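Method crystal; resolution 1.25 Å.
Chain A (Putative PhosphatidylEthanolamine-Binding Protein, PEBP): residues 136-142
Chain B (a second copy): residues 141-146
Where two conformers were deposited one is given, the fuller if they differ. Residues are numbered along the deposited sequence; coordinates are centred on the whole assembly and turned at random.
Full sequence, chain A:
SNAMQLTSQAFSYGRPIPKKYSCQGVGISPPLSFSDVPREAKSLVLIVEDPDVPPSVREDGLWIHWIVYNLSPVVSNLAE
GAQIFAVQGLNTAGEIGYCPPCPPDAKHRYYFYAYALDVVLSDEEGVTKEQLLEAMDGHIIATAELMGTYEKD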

# COMPACT_ATOMS: atom_id res chain seq x y z
N MET A 136 -5.98 -7.82 -4.91
CA MET A 136 -5.77 -6.46 -4.40
C MET A 136 -4.66 -5.72 -5.15
O MET A 136 -4.69 -4.49 -5.21
N ASP A 137 -3.68 -6.42 -5.73
CA ASP A 137 -2.55 -5.77 -6.37
C ASP A 137 -3.08 -4.86 -7.47
O ASP A 137 -3.86 -5.29 -8.34
N GLY A 138 -2.65 -3.60 -7.47
CA GLY A 138 -3.13 -2.62 -8.43
C GLY A 138 -4.29 -1.78 -7.91
O GLY A 138 -4.75 -0.87 -8.62
N HIS A 139 -4.79 -2.10 -6.72
CA HIS A 139 -5.97 -1.43 -6.15
C HIS A 139 -5.77 -0.87 -4.77
O HIS A 139 -6.67 -0.21 -4.25
N ILE A 140 -4.64 -1.13 -4.13
CA ILE A 140 -4.41 -0.66 -2.79
C ILE A 140 -4.05 0.82 -2.85
O ILE A 140 -3.13 1.23 -3.56
N ILE A 141 -4.74 1.65 -2.07
CA ILE A 141 -4.43 3.08 -2.01
C ILE A 141 -4.02 3.54 -0.61
O ILE A 141 -3.58 4.68 -0.49
N ALA A 142 -4.14 2.70 0.41
CA ALA A 142 -3.54 3.00 1.71
C ALA A 142 -3.42 1.74 2.52
O ALA A 142 -4.18 0.80 2.33
N ILE B 141 6.25 -7.99 -10.88
CA ILE B 141 5.79 -8.90 -9.85
C ILE B 141 4.89 -8.24 -8.82
O ILE B 141 4.13 -8.92 -8.14
N ALA B 142 4.93 -6.91 -8.74
CA ALA B 142 4.04 -6.18 -7.83
C ALA B 142 3.98 -4.74 -8.24
O ALA B 142 4.91 -4.24 -8.89
N THR B 143 2.92 -4.06 -7.82
CA THR B 143 2.79 -2.65 -8.08
C THR B 143 2.29 -1.97 -6.81
O THR B 143 1.80 -2.65 -5.88
N ALA B 144 2.46 -0.66 -6.76
CA ALA B 144 1.88 0.16 -5.72
C ALA B 144 1.58 1.54 -6.29
O ALA B 144 2.10 1.92 -7.34
N GLU B 145 0.71 2.28 -5.61
CA GLU B 145 0.24 3.56 -6.14
C GLU B 145 0.09 4.56 -5.02
O GLU B 145 -0.40 4.22 -3.94
N LEU B 146 0.51 5.79 -5.29
CA LEU B 146 0.27 6.94 -4.42
C LEU B 146 -0.28 8.05 -5.31
O LEU B 146 0.04 8.11 -6.47

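The two stretches come from two copies of one protein and bury 264 Å² between them, both sides summed. The chain B stretch is a strand. The chain A stretch leaves a helix, turns, and enters a strand at I140(A). CA atoms approach most closely at G138(A) and T143(B), 5.9 Å apart, and again at I141(A) and E145(B), 6.3 Å apart.

One direct hydrogen bond joins the stretches. The backbone N of T143(B) donates to OD1 of D137(A) at 3.0 Å, with an N-H...O angle of 159°, so the bond is nearly straight. D137(A) starts sideways from its CA, but its t rotamer for chi1 brings the carboxylate nearer to chain B. A side chain therefore meets a strand backbone here. D137(A) is also the first residue after the helix to leave helical phi/psi. D137(A) and G138(A) lie within a turn closed by H139(A) N donating to M136(A) O at 2.8 Å.

Van der Waals contacts between methyl carbons and polar atoms lie beside this bond. T143(B) points toward chain A, with chi1 in t. T143(B) CG2 lies 3.3 Å from OD2 of D137(A) and 3.5 Å from the backbone N of G138(A). Its OG1 is satisfied elsewhere in the structure. G138(A) has phi/psi of 94/-6, where a CB would be jammed against the preceding carbonyl O; this alone calls for glycine. A142(B) lies sideways, its CB 4.0 Å from OD1 of D137(A).

E145(B) also points toward chain A. Chi1 and chi2 are both t, so the chain is extended, and chi3 is -50°. E145(B) OE2 lies 4.0 Å from CG2 of I141(A), a van der Waals contact, and is hydrogen-bonded elsewhere. I141(A) has chi1 p and chi2 t; it starts sideways and its end leads away. I140(A), m and t, is also sideways; its nearest approach to the chain B stretch is CD1 of I140(A) to O of T143(B), 6.1 Å, too far for contact.

Three waters lie between the stretches; waters 1 and 3 bridge them. Water 1 donates to I141(B) O at 2.8 Å and makes a weak bond to D137(A) OD1 at 3.3 Å. Water 2 lies 2.6 Å from E145(B) OE1 and 3.2 Å from G138(A) O, within hydrogen-bonding reach of both. Water 3 donates to I140(A) O at 2.8 Å and accepts from E145(B) N at 3.0 Å. It links two backbones that do not bond directly here.

The remaining side chains take no part. H139(A), A142(A), I141(B), A144(B) and L146(B) point away, and M136(A) is out of reach.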

# COMPACT_ATOMS: atom_id res chain seq x y z
CB MET A 136 -5.43 -6.48 -2.91
CG MET A 136 -6.58 -6.89 -2.00
SD MET A 136 -6.01 -7.45 -0.36
CE MET A 136 -5.31 -5.94 0.19
CB ASP A 137 -1.58 -6.81 -6.95
CG ASP A 137 -0.40 -6.18 -7.65
OD1 ASP A 137 0.59 -5.82 -6.97
OD2 ASP A 137 -0.46 -6.00 -8.89
CB HIS A 139 -7.15 -2.39 -6.13
CG HIS A 139 -7.54 -2.86 -7.49
ND1 HIS A 139 -8.15 -2.03 -8.40
CD2 HIS A 139 -7.31 -4.03 -8.14
CE1 HIS A 139 -8.34 -2.68 -9.54
NE2 HIS A 139 -7.85 -3.90 -9.40
CB ILE A 140 -3.27 -1.44 -2.09
CG1 ILE A 140 -3.65 -2.92 -1.98
CG2 ILE A 140 -3.03 -0.89 -0.71
CD1 ILE A 140 -2.48 -3.81 -1.64
CB ILE A 141 -5.60 3.97 -2.55
CG1 ILE A 141 -6.87 3.79 -1.71
CG2 ILE A 141 -5.88 3.66 -4.00
CD1 ILE A 141 -7.98 4.79 -2.05
CB ALA A 142 -4.38 4.04 2.50
CB ILE B 141 6.96 -9.68 -9.20
CG1 ILE B 141 7.93 -8.77 -8.46
CG2 ILE B 141 7.67 -10.54 -10.27
CD1 ILE B 141 9.09 -9.55 -7.81
CB ALA B 142 4.55 -6.29 -6.39
CB THR B 143 1.84 -2.42 -9.26
OG1 THR B 143 1.93 -1.07 -9.74
CG2 THR B 143 0.42 -2.77 -8.87
CB ALA B 144 2.81 0.26 -4.53
CB GLU B 145 -1.12 3.37 -6.81
CG GLU B 145 -1.84 4.65 -7.26
CD GLU B 145 -3.25 4.38 -7.83
OE1 GLU B 145 -3.39 3.50 -8.71
OE2 GLU B 145 -4.19 5.04 -7.39
CB LEU B 146 1.59 7.36 -3.76
CG LEU B 146 1.55 8.64 -2.94
CD1 LEU B 146 0.68 8.51 -1.67
CD2 LEU B 146 2.99 9.00 -2.54
O HOH W 1 1.88 -8.77 -6.52
O HOH W 2 -2.46 1.18 -9.41
O HOH W 3 -0.40 0.75 -3.22